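Side-chain contacts in folylpolyglutamate synthase/dihydrofolate synthase (Thermotoga maritima, PDB 1O5Z), which probably catalyses the ATP-dependent addition of L-glutamate to tetrahydrofolyl polyglutamates and to 7,8-dihydropteroate in folate biosynthesis: residues A[19-24]-A[133-138]; A[63-68]-A[273-278]; A[120-123]-A[129-132]; A[346-351]-A[405-410]; A[386-391]-A[398-403]. All blocks are in the same frame, centred on the assembly; numbering follows the deposited sequence.

Contact 1 (A[19-24]-A[133-138]); sequences LRYLYH and FEVVTA
Leu22 meets Val135 and Val136 where two helices of the P-loop NTPase-like part of the enzyme pack together: helix 12-23, near the start of the chain, lies against helix 132-146 of the Mur ligase middle domain. The two short segments run at 135° to each other with their axes no closer than 10.7 Å, so the space between them is bridged by branched aliphatic side chains and not by backbone. Leu22 has the largest buried area of the contact. Its CG stands opposite the carbonyl carbon (chi1 -69°) and the chain then extends, which sends its two methyl groups to different valines of the facing helix. CD2 presses on Val135 CG1 at 3.4 Å, tighter than a relaxed methyl-methyl contact, and also lies 3.9 Å from Val135 CB. CD1 goes to the next residue and meets Val136 CG2 at 4.1 Å, with the two side chains roughly perpendicular. Val135 thus offers CG1 to Leu22, and its side chain also packs on Met115 and Leu119 of helix 105-122, which joins the same buried cluster. Tyr21 adds a looser flank: Tyr21 OH comes to 4.5 Å from Val135 CG2, while the phenol itself is hydrogen-bonded to Asp123 and its ring meets that of Tyr112. On the far side of helix 132-146, Phe133 O accepts both Thr137 N and Thr137 OG1, which approach from opposite faces of the carbonyl plane, the hydroxyl oxygen OG1 lying 2.7 Å from Phe133 O.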
# COMPACT_ATOMS: atom_id res chain seq x y z
N LEU A 19 -20.25 5.11 -1.45
CA LEU A 19 -18.98 5.68 -1.96
C LEU A 19 -19.17 7.12 -2.40
O LEU A 19 -18.31 7.94 -2.21
CB LEU A 19 -18.39 4.84 -3.09
CG LEU A 19 -17.96 3.41 -2.82
CD1 LEU A 19 -17.30 2.82 -4.07
CD2 LEU A 19 -17.06 3.35 -1.63
N ARG A 20 -20.33 7.43 -2.97
CA ARG A 20 -20.63 8.84 -3.21
C ARG A 20 -20.59 9.69 -1.93
O ARG A 20 -20.03 10.77 -1.95
CB ARG A 20 -21.95 8.98 -3.95
CG ARG A 20 -21.87 8.33 -5.32
CD ARG A 20 -23.01 8.69 -6.23
NE ARG A 20 -23.06 7.83 -7.42
CZ ARG A 20 -23.77 6.71 -7.53
NH1 ARG A 20 -24.52 6.29 -6.53
NH2 ARG A 20 -23.75 6.01 -8.66
N TYR A 21 -21.16 9.20 -0.83
CA TYR A 21 -21.13 9.92 0.45
C TYR A 21 -19.67 10.04 0.88
O TYR A 21 -19.21 11.12 1.24
CB TYR A 21 -22.04 9.27 1.56
CG TYR A 21 -21.68 9.71 2.99
CD1 TYR A 21 -20.58 9.12 3.67
CD2 TYR A 21 -22.37 10.75 3.65
CE1 TYR A 21 -20.18 9.54 4.93
CE2 TYR A 21 -22.00 11.18 4.95
CZ TYR A 21 -20.88 10.56 5.59
OH TYR A 21 -20.44 10.96 6.87
N LEU A 22 -18.90 8.97 0.86
CA LEU A 22 -17.52 9.09 1.25
C LEU A 22 -16.71 10.11 0.39
O LEU A 22 -15.92 10.93 0.90
CB LEU A 22 -16.84 7.71 1.24
CG LEU A 22 -17.30 6.73 2.33
CD1 LEU A 22 -16.67 5.36 2.12
CD2 LEU A 22 -16.92 7.28 3.69
N TYR A 23 -16.91 10.03 -0.92
CA TYR A 23 -16.10 10.81 -1.82
C TYR A 23 -16.63 12.24 -2.00
O TYR A 23 -16.00 13.03 -2.64
CB TYR A 23 -16.00 10.10 -3.17
CG TYR A 23 -15.36 8.72 -3.16
CD1 TYR A 23 -15.77 7.75 -4.05
CD2 TYR A 23 -14.32 8.40 -2.30
CE1 TYR A 23 -15.17 6.50 -4.08
CE2 TYR A 23 -13.73 7.13 -2.32
CZ TYR A 23 -14.17 6.20 -3.19
OH TYR A 23 -13.61 4.96 -3.22
N HIS A 24 -17.79 12.56 -1.43
CA HIS A 24 -18.19 13.97 -1.29
C HIS A 24 -17.32 14.70 -0.21
O HIS A 24 -17.34 15.94 -0.16
CB HIS A 24 -19.72 14.13 -0.97
CG HIS A 24 -20.05 14.19 0.51
ND1 HIS A 24 -19.61 13.25 1.43
CD2 HIS A 24 -20.79 15.08 1.23
CE1 HIS A 24 -20.04 13.56 2.64
NE2 HIS A 24 -20.76 14.66 2.55
N PHE A 133 -11.02 9.82 5.38
CA PHE A 133 -10.14 8.80 5.96
C PHE A 133 -10.55 8.44 7.38
O PHE A 133 -10.46 7.30 7.81
CB PHE A 133 -8.68 9.26 5.94
CG PHE A 133 -7.71 8.16 6.29
CD1 PHE A 133 -7.56 7.07 5.44
CD2 PHE A 133 -7.01 8.18 7.48
CE1 PHE A 133 -6.70 6.04 5.78
CE2 PHE A 133 -6.16 7.13 7.83
CZ PHE A 133 -6.01 6.07 6.98
N GLU A 134 -11.01 9.42 8.12
CA GLU A 134 -11.54 9.15 9.43
C GLU A 134 -12.71 8.21 9.35
O GLU A 134 -12.78 7.24 10.10
CB GLU A 134 -11.92 10.46 10.12
CG GLU A 134 -10.62 11.20 10.51
CD GLU A 134 -10.82 12.60 10.98
OE1 GLU A 134 -11.97 13.15 10.92
OE2 GLU A 134 -9.78 13.16 11.38
N VAL A 135 -13.63 8.47 8.43
CA VAL A 135 -14.82 7.61 8.33
C VAL A 135 -14.43 6.17 7.92
O VAL A 135 -14.87 5.20 8.52
CB VAL A 135 -15.82 8.19 7.34
CG1 VAL A 135 -16.98 7.19 7.13
CG2 VAL A 135 -16.38 9.45 7.89
N VAL A 136 -13.57 6.05 6.91
CA VAL A 136 -13.18 4.75 6.40
C VAL A 136 -12.44 3.96 7.50
O VAL A 136 -12.64 2.75 7.68
CB VAL A 136 -12.32 4.88 5.13
CG1 VAL A 136 -11.88 3.48 4.64
CG2 VAL A 136 -13.08 5.57 4.09
N THR A 137 -11.58 4.65 8.22
CA THR A 137 -10.84 4.00 9.28
C THR A 137 -11.77 3.48 10.35
O THR A 137 -11.59 2.39 10.85
CB THR A 137 -9.81 4.99 9.88
OG1 THR A 137 -8.90 5.40 8.86
CG2 THR A 137 -8.96 4.31 10.94
N ALA A 138 -12.75 4.29 10.73
CA ALA A 138 -13.71 3.88 11.74
C ALA A 138 -14.55 2.71 11.23
O ALA A 138 -14.94 1.80 12.00
CB ALA A 138 -14.57 5.07 12.12

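Contact 2 (A[63-68]-A[273-278]); sequences KGSVAN and IENAGV. With SO4 (sulfate ion), chain C; SO4 (sulfate ion), chain B.
The phosphate-binding loop (P-loop) of the ATP site runs into helix 63-77, and there Ser65 and Val66 in the first turn pack against Asn275 and Val278 of helix 271-286. Val66 CG2 lies 3.4 Å from the backbone Asn275 O and also touches Asn275 CB, then reaches Val278 CB at 4.0 Å, the two valines crossing nearly perpendicularly. Ser65 CB rests 3.6 Å from the amide oxygen Asn275 OD1. The axes of the two segments approach to 8.7 Å and cross at -53°, within the P-loop NTPase-type middle domain of the Mur ligases, where Ile57 of the neighbouring strand 53-58 backs Val66. The helix start cradles the sulfate of chain C, which probably mimics a nucleotide phosphate: Gly64 N donates to its O3 over 2.7 Å and Ser65 N to its O4 over 3.0 Å, with Gly62 N and Asn304 ND2 as further donors. Gly64, without a side chain, lets the anion sit this close. Lys63 turns the other way, its CG lodged between backbone N and carbonyl carbon (chi1 47°), and its NZ makes a weak bond of 3.4 Å to O1 of the chain B sulfate besides bonding Gly59 O. Lys197 NZ and Gly159 N are further donors to that sulfate. A methionine in place of Lys63 would probably leave Gly59 O without this donor and deprive the second sulfate of a positive charge.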
# COMPACT_ATOMS: atom_id res chain seq x y z
N LYS A 63 5.13 0.51 3.82
CA LYS A 63 4.20 0.22 4.90
C LYS A 63 3.07 -0.72 4.44
O LYS A 63 2.64 -1.59 5.20
CB LYS A 63 3.68 1.47 5.64
CG LYS A 63 3.21 2.60 4.79
CD LYS A 63 2.35 3.58 5.59
CE LYS A 63 1.84 4.71 4.64
NZ LYS A 63 2.89 5.21 3.69
N GLY A 64 2.58 -0.52 3.22
CA GLY A 64 1.60 -1.39 2.64
C GLY A 64 2.13 -2.79 2.49
O GLY A 64 1.42 -3.73 2.83
N SER A 65 3.33 -2.96 1.94
CA SER A 65 3.97 -4.31 1.80
C SER A 65 4.18 -4.97 3.13
O SER A 65 3.93 -6.17 3.29
CB SER A 65 5.37 -4.25 1.21
OG SER A 65 5.42 -3.82 -0.12
N VAL A 66 4.73 -4.21 4.09
CA VAL A 66 5.02 -4.79 5.42
C VAL A 66 3.70 -5.18 6.10
O VAL A 66 3.60 -6.27 6.66
CB VAL A 66 5.84 -3.86 6.32
CG1 VAL A 66 5.83 -4.36 7.76
CG2 VAL A 66 7.30 -3.75 5.79
N ALA A 67 2.69 -4.32 6.03
CA ALA A 67 1.37 -4.69 6.58
C ALA A 67 0.84 -5.98 5.97
O ALA A 67 0.37 -6.87 6.66
CB ALA A 67 0.35 -3.55 6.37
N ASN A 68 0.86 -6.03 4.64
CA ASN A 68 0.38 -7.18 3.89
C ASN A 68 1.11 -8.45 4.29
O ASN A 68 0.49 -9.47 4.49
CB ASN A 68 0.54 -6.96 2.39
CG ASN A 68 -0.16 -8.01 1.60
OD1 ASN A 68 0.47 -8.95 1.09
ND2 ASN A 68 -1.50 -7.88 1.51
N ILE A 273 12.57 -7.52 -0.03
CA ILE A 273 13.22 -8.48 0.84
C ILE A 273 13.49 -7.78 2.19
O ILE A 273 13.31 -8.36 3.29
CB ILE A 273 14.44 -9.10 0.16
CG1 ILE A 273 13.96 -10.18 -0.81
CG2 ILE A 273 15.38 -9.76 1.18
CD1 ILE A 273 14.98 -10.53 -1.84
N GLU A 274 13.81 -6.51 2.12
CA GLU A 274 13.95 -5.75 3.34
C GLU A 274 12.62 -5.54 4.05
O GLU A 274 12.55 -5.56 5.26
CB GLU A 274 14.66 -4.42 3.07
CG GLU A 274 16.12 -4.63 2.77
CD GLU A 274 17.00 -3.45 3.10
OE1 GLU A 274 16.49 -2.37 3.43
OE2 GLU A 274 18.23 -3.61 3.04
N ASN A 275 11.56 -5.33 3.30
CA ASN A 275 10.26 -5.18 3.92
C ASN A 275 9.92 -6.47 4.64
O ASN A 275 9.35 -6.46 5.69
CB ASN A 275 9.21 -4.88 2.85
CG ASN A 275 9.31 -3.45 2.29
OD1 ASN A 275 8.75 -3.14 1.23
ND2 ASN A 275 10.01 -2.60 2.96
N ALA A 276 10.25 -7.59 4.02
CA ALA A 276 10.07 -8.92 4.65
C ALA A 276 10.84 -9.05 5.98
O ALA A 276 10.26 -9.47 6.97
CB ALA A 276 10.46 -10.04 3.68
N GLY A 277 12.10 -8.65 6.04
CA GLY A 277 12.81 -8.58 7.34
C GLY A 277 12.07 -7.71 8.35
O GLY A 277 11.94 -8.03 9.51
N VAL A 278 11.63 -6.56 7.92
CA VAL A 278 10.88 -5.67 8.81
C VAL A 278 9.62 -6.35 9.34
O VAL A 278 9.31 -6.22 10.51
CB VAL A 278 10.50 -4.32 8.13
CG1 VAL A 278 9.66 -3.46 9.06
CG2 VAL A 278 11.72 -3.58 7.72
S SO4 C . 4.07 0.55 0.04
O1 SO4 C . 5.11 1.56 -0.16
O2 SO4 C . 3.24 0.33 -1.12
O3 SO4 C . 3.26 1.10 1.13
O4 SO4 C . 4.65 -0.76 0.36
S SO4 B . 3.51 8.95 4.61
O1 SO4 B . 2.25 8.52 3.99
O2 SO4 B . 4.54 9.02 3.59
O3 SO4 B . 3.82 7.96 5.65
O4 SO4 B . 3.36 10.23 5.28

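Contact 3 (A[120-123]-A[129-132]); sequences NELD and SPSF
Asp123 and Ser129 bring their CA atoms within 4.4 Å of each other, closing the neck of the short loop that follows helix 105-122. Across this neck Ser129 OG donates to Asp123 OD2 over 2.8 Å, approaching from above the carboxylate plane, 46° out of it. The serine hydroxyl gets there because it is placed opposite its own backbone N (chi1 -171°), beside the carbonyl carbon. Asp123 OD2 also touches Pro130 CD at 3.5 Å, and the same ring carbon rests on Leu122 CB at 4.0 Å, so one proline methylene bridges an apolar and a charged neighbour. Lys25 forms a salt bridge to OD2 and also bonds Pro130 O. Exchanging Asp123 for an alanine would probably leave the Ser129 hydroxyl without its acceptor and the Lys25 ammonium group without this carboxylate, so that the loop neck is less firmly closed. Leu122 and Pro130 both lean on Leu41 of helix 36-44. The result is a helix-loop-helix connection whose second helix, 132-146, begins with a capping box: Ser131 OG caps Glu134 N, and Glu134 OE1 in return accepts Ser131 N.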
# COMPACT_ATOMS: atom_id res chain seq x y z
N ASN A 120 -24.45 11.31 10.76
CA ASN A 120 -25.40 12.37 10.42
C ASN A 120 -25.36 13.45 11.46
O ASN A 120 -25.50 14.63 11.15
CB ASN A 120 -26.84 11.83 10.29
CG ASN A 120 -27.06 10.96 9.03
OD1 ASN A 120 -26.26 10.99 8.06
ND2 ASN A 120 -28.16 10.16 9.04
N GLU A 121 -25.19 13.01 12.71
CA GLU A 121 -25.08 13.86 13.87
C GLU A 121 -23.79 14.69 13.91
O GLU A 121 -23.86 15.91 14.05
CB GLU A 121 -25.18 12.98 15.10
CG GLU A 121 -25.30 13.71 16.42
CD GLU A 121 -24.97 12.79 17.60
OE1 GLU A 121 -24.17 13.20 18.51
OE2 GLU A 121 -25.49 11.63 17.61
N LEU A 122 -22.64 14.02 13.78
CA LEU A 122 -21.33 14.64 13.70
C LEU A 122 -21.22 15.56 12.48
O LEU A 122 -20.54 16.59 12.53
CB LEU A 122 -20.23 13.57 13.57
CG LEU A 122 -20.06 12.58 14.73
CD1 LEU A 122 -18.95 11.55 14.48
CD2 LEU A 122 -19.82 13.31 16.05
N ASP A 123 -21.87 15.17 11.38
CA ASP A 123 -21.79 15.93 10.15
C ASP A 123 -22.49 17.24 10.19
O ASP A 123 -22.31 18.04 9.30
CB ASP A 123 -22.32 15.14 8.97
CG ASP A 123 -21.29 14.16 8.44
OD1 ASP A 123 -21.70 13.38 7.53
OD2 ASP A 123 -20.09 14.09 8.87
N SER A 129 -17.20 17.02 12.15
CA SER A 129 -17.44 16.18 10.99
C SER A 129 -16.21 15.36 10.59
O SER A 129 -15.18 15.94 10.30
CB SER A 129 -17.86 17.06 9.84
OG SER A 129 -18.29 16.27 8.76
N PRO A 130 -16.27 14.02 10.58
CA PRO A 130 -15.07 13.26 10.26
C PRO A 130 -14.70 13.34 8.77
O PRO A 130 -15.57 13.50 7.93
CB PRO A 130 -15.44 11.85 10.71
CG PRO A 130 -16.86 11.76 10.55
CD PRO A 130 -17.40 13.11 10.83
N SER A 131 -13.42 13.28 8.47
CA SER A 131 -12.93 13.35 7.09
C SER A 131 -13.20 12.01 6.41
O SER A 131 -13.58 11.05 7.06
CB SER A 131 -11.41 13.63 7.08
OG SER A 131 -10.68 12.54 7.64
N PHE A 132 -12.96 11.94 5.11
CA PHE A 132 -13.03 10.67 4.40
C PHE A 132 -12.29 9.56 5.12
O PHE A 132 -12.83 8.46 5.42
CB PHE A 132 -12.42 10.85 3.00
CG PHE A 132 -12.21 9.58 2.27
CD1 PHE A 132 -13.30 8.90 1.71
CD2 PHE A 132 -10.92 9.01 2.16
CE1 PHE A 132 -13.10 7.69 1.04
CE2 PHE A 132 -10.74 7.81 1.49
CZ PHE A 132 -11.84 7.16 0.93

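Contact 4 (A[346-351]-A[405-410]); sequences SLVIGI and LEAIES
Val348, on a strand of the glutamate ligase domain, points its CB toward helix 404-409 and meets it through both methyl groups. From CB the side chain divides: CG1, opposite the backbone N (chi1 179°), runs onto the helix and touches Ala407 CB at 3.6 Å, a methyl against a methyl. CG2, on the other branch, lies 4.3 Å from Ile408 CG2 and 4.2 Å from the carbonyl Ala407 O. The small side chain of Ala407 allows the helix to come near, its CA standing 6.7 Å from the CA of Val348. Ile408 gives only its CG2 methyl to this contact; the rest of its chain leads away to Val427 and Leu431 of helix 421-433. Just beyond Ile408, Ser410 OG turns back and donates to Glu406 O over 2.7 Å, from 35° out of the carbonyl plane; at the start of the helix Asp403 OD1 caps Leu405 N. Strand 345-349 runs inside the mixed sheet between the parallel strands 414-418 and 370-373. Helix 404-409 covers one face of this sheet, with Ala407 also resting on Ile372 of strand 370-373, and links the edge strand 399-400 to strand 414-418.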
# COMPACT_ATOMS: atom_id res chain seq x y z
N SER A 346 7.99 -3.48 -23.99
CA SER A 346 7.07 -2.50 -24.52
C SER A 346 6.55 -1.70 -23.32
O SER A 346 6.53 -2.21 -22.22
CB SER A 346 5.91 -3.18 -25.25
OG SER A 346 6.35 -3.82 -26.42
N LEU A 347 6.20 -0.44 -23.55
CA LEU A 347 5.76 0.48 -22.54
C LEU A 347 4.41 0.94 -22.95
O LEU A 347 4.25 1.42 -24.08
CB LEU A 347 6.64 1.73 -22.53
CG LEU A 347 6.28 2.85 -21.56
CD1 LEU A 347 6.23 2.39 -20.10
CD2 LEU A 347 7.36 3.88 -21.73
N VAL A 348 3.46 0.84 -22.03
CA VAL A 348 2.19 1.50 -22.15
C VAL A 348 2.16 2.53 -21.02
O VAL A 348 2.18 2.17 -19.84
CB VAL A 348 1.03 0.50 -22.08
CG1 VAL A 348 -0.34 1.21 -22.17
CG2 VAL A 348 1.20 -0.57 -23.20
N ILE A 349 2.16 3.82 -21.42
CA ILE A 349 2.26 4.94 -20.49
C ILE A 349 1.12 5.99 -20.62
O ILE A 349 0.73 6.40 -21.70
CB ILE A 349 3.70 5.54 -20.52
CG1 ILE A 349 3.95 6.48 -19.33
CG2 ILE A 349 4.02 6.20 -21.87
CD1 ILE A 349 5.39 6.60 -19.00
N GLY A 350 0.51 6.32 -19.48
CA GLY A 350 -0.47 7.39 -19.41
C GLY A 350 -0.14 8.19 -18.17
O GLY A 350 0.04 7.62 -17.11
N ILE A 351 -0.01 9.48 -18.31
CA ILE A 351 0.29 10.31 -17.18
C ILE A 351 -0.68 11.45 -17.19
O ILE A 351 -0.95 11.99 -18.26
CB ILE A 351 1.74 10.89 -17.26
CG1 ILE A 351 2.76 9.83 -17.65
CG2 ILE A 351 2.15 11.54 -15.91
CD1 ILE A 351 4.07 10.40 -17.98
N LEU A 405 -6.69 -0.56 -22.73
CA LEU A 405 -6.92 -2.00 -22.82
C LEU A 405 -6.60 -2.49 -24.22
O LEU A 405 -6.14 -3.65 -24.40
CB LEU A 405 -8.39 -2.36 -22.49
CG LEU A 405 -8.91 -1.80 -21.17
CD1 LEU A 405 -10.38 -2.17 -20.99
CD2 LEU A 405 -8.08 -2.21 -20.02
N GLU A 406 -6.84 -1.61 -25.22
CA GLU A 406 -6.42 -1.89 -26.57
C GLU A 406 -4.94 -1.83 -26.61
O GLU A 406 -4.32 -2.67 -27.26
CB GLU A 406 -6.98 -0.88 -27.55
CG GLU A 406 -6.66 -1.18 -29.00
CD GLU A 406 -7.36 -0.23 -29.97
OE1 GLU A 406 -8.21 0.61 -29.55
OE2 GLU A 406 -7.06 -0.33 -31.17
N ALA A 407 -4.36 -0.82 -25.96
CA ALA A 407 -2.91 -0.70 -25.86
C ALA A 407 -2.28 -1.97 -25.33
O ALA A 407 -1.33 -2.45 -25.92
CB ALA A 407 -2.51 0.47 -25.01
N ILE A 408 -2.76 -2.52 -24.22
CA ILE A 408 -2.14 -3.76 -23.72
C ILE A 408 -2.46 -4.95 -24.56
O ILE A 408 -1.64 -5.85 -24.69
CB ILE A 408 -2.48 -4.04 -22.24
CG1 ILE A 408 -4.00 -4.10 -22.00
CG2 ILE A 408 -1.85 -2.96 -21.35
CD1 ILE A 408 -4.40 -5.08 -20.93
N GLU A 409 -3.65 -4.96 -25.17
CA GLU A 409 -4.02 -6.05 -26.07
C GLU A 409 -3.06 -6.14 -27.26
O GLU A 409 -2.83 -7.23 -27.79
CB GLU A 409 -5.50 -5.91 -26.49
CG GLU A 409 -6.04 -7.02 -27.38
CD GLU A 409 -5.55 -6.90 -28.81
OE1 GLU A 409 -5.58 -7.91 -29.56
OE2 GLU A 409 -5.11 -5.79 -29.19
N SER A 410 -2.47 -5.00 -27.63
CA SER A 410 -1.67 -4.83 -28.82
C SER A 410 -0.22 -5.27 -28.72
O SER A 410 0.47 -5.40 -29.74
CB SER A 410 -1.75 -3.37 -29.22
OG SER A 410 -3.11 -3.15 -29.62

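Contact 5 (A[386-391]-A[398-403]); sequences SLVDMA and VEVIED
Val388 and Ala391, one helical turn apart on helix 384-394, face Val400 and Val398 and fasten the helix to strand 399-400 and the residue leading into it. In sequence order, Ser386 accepts Met390 N through its carbonyl, an ordinary turn of helix. Leu387 goes to the sheet floor instead, packing on Val373 of strand 370-373 and on Ile351. Val388 makes the first contact across: its CG1 and CG2 both lie 3.7 Å from Val400 CG2, so that a single methyl of the strand sits against the fork of the helix valine, the two side chains at about a right angle. With CG1 opposite the backbone N (chi1 170°) and CG2 opposite the carbonyl carbon, Val388 can turn both methyls to that partner. Met390 is directed to Arg357 and Leu361 of helix 357-361. Ala391, at the next turn, points its CB toward Val398 and comes within 3.9 Å of Val398 CG2, which also lies 3.7 Å from Ala391 O. Between the two partner valines Glu399 turns the other way and forms a salt bridge to Arg370. The contact thus closes the beta-alpha-beta unit of strand 370-373, helix 384-394 and strand 399-400, in which the helix packs over Val373 and over strand 399-400, at one edge of the glutamate ligase sheet, itself hydrogen-bonded through its backbone to strand 370-373.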
# COMPACT_ATOMS: atom_id res chain seq x y z
N SER A 386 -0.26 17.19 -25.50
CA SER A 386 1.10 17.60 -25.16
C SER A 386 1.86 16.44 -24.53
O SER A 386 3.07 16.39 -24.66
CB SER A 386 1.13 18.86 -24.27
OG SER A 386 0.37 18.67 -23.10
N LEU A 387 1.16 15.50 -23.90
CA LEU A 387 1.78 14.27 -23.43
C LEU A 387 2.46 13.52 -24.55
O LEU A 387 3.62 13.09 -24.43
CB LEU A 387 0.75 13.32 -22.80
CG LEU A 387 1.28 11.94 -22.33
CD1 LEU A 387 2.49 12.06 -21.38
CD2 LEU A 387 0.20 11.07 -21.66
N VAL A 388 1.71 13.32 -25.62
CA VAL A 388 2.20 12.62 -26.81
C VAL A 388 3.38 13.37 -27.45
O VAL A 388 4.34 12.76 -27.89
CB VAL A 388 1.03 12.47 -27.86
CG1 VAL A 388 1.55 11.99 -29.19
CG2 VAL A 388 -0.00 11.53 -27.38
N ASP A 389 3.26 14.69 -27.54
CA ASP A 389 4.32 15.52 -28.11
C ASP A 389 5.62 15.39 -27.33
O ASP A 389 6.70 15.27 -27.91
CB ASP A 389 3.91 16.99 -28.08
CG ASP A 389 2.91 17.37 -29.15
OD1 ASP A 389 2.58 16.53 -30.02
OD2 ASP A 389 2.39 18.50 -29.20
N MET A 390 5.49 15.46 -26.02
CA MET A 390 6.60 15.24 -25.11
C MET A 390 7.25 13.90 -25.32
O MET A 390 8.44 13.82 -25.44
CB MET A 390 6.12 15.29 -23.69
CG MET A 390 6.44 16.58 -22.98
SD MET A 390 5.97 16.34 -21.24
CE MET A 390 4.22 16.81 -21.32
N ALA A 391 6.45 12.84 -25.35
CA ALA A 391 6.95 11.49 -25.59
C ALA A 391 7.75 11.47 -26.87
O ALA A 391 8.83 10.88 -26.94
CB ALA A 391 5.81 10.53 -25.69
N VAL A 398 7.12 6.51 -30.79
CA VAL A 398 5.77 6.68 -30.20
C VAL A 398 4.53 6.28 -31.02
O VAL A 398 4.33 6.74 -32.14
CB VAL A 398 5.58 8.08 -29.66
CG1 VAL A 398 4.32 8.13 -28.82
CG2 VAL A 398 6.79 8.46 -28.83
N GLU A 399 3.69 5.42 -30.41
CA GLU A 399 2.33 5.18 -30.90
C GLU A 399 1.39 5.72 -29.88
O GLU A 399 1.73 5.84 -28.73
CB GLU A 399 2.02 3.70 -31.09
CG GLU A 399 3.13 2.93 -31.78
CD GLU A 399 2.94 1.44 -31.71
OE1 GLU A 399 1.78 0.98 -31.66
OE2 GLU A 399 3.98 0.74 -31.72
N VAL A 400 0.19 6.04 -30.33
CA VAL A 400 -0.87 6.49 -29.47
C VAL A 400 -1.96 5.49 -29.61
O VAL A 400 -2.52 5.32 -30.69
CB VAL A 400 -1.39 7.88 -29.86
CG1 VAL A 400 -2.42 8.37 -28.82
CG2 VAL A 400 -0.23 8.87 -30.01
N ILE A 401 -2.25 4.79 -28.52
CA ILE A 401 -3.43 3.92 -28.46
C ILE A 401 -4.19 4.39 -27.26
O ILE A 401 -3.81 4.13 -26.09
CB ILE A 401 -3.08 2.43 -28.33
CG1 ILE A 401 -2.16 1.96 -29.45
CG2 ILE A 401 -4.36 1.62 -28.36
CD1 ILE A 401 -1.75 0.50 -29.31
N GLU A 402 -5.26 5.11 -27.54
CA GLU A 402 -5.94 5.88 -26.51
C GLU A 402 -6.63 5.04 -25.43
O GLU A 402 -6.54 5.36 -24.25
CB GLU A 402 -6.86 6.87 -27.19
CG GLU A 402 -6.01 7.92 -27.87
CD GLU A 402 -6.77 9.22 -28.04
OE1 GLU A 402 -7.92 9.30 -27.53
OE2 GLU A 402 -6.20 10.17 -28.65
N ASP A 403 -7.31 3.97 -25.85
CA ASP A 403 -7.86 3.00 -24.93
C ASP A 403 -6.76 2.14 -24.39
O ASP A 403 -6.15 1.39 -25.16
CB ASP A 403 -8.86 2.10 -25.64
CG ASP A 403 -9.39 0.97 -24.76
OD1 ASP A 403 -9.21 0.97 -23.52
OD2 ASP A 403 -10.02 0.01 -25.25

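The contacts fall into two groups. Contacts 1 and 3 adjoin, their centres 9 Å apart, and contact 3 borders the helix cluster of contact 1: Pro130 CG touches Val135 CG2 at 3.6 Å. Contacts 4 and 5 adjoin as well, at 10 Å between centres, on one sheet of the glutamate ligase domain, where Ile401 CG2 lies 3.4 Å from Ala407 N. Contact 2 is the one at the P-loop with its two sulfates, about 8 Å from contact 1 at the nearest atoms. It lies about 29 Å centre to centre from contact 4 and about 36 Å from contact 5, both in the other domain.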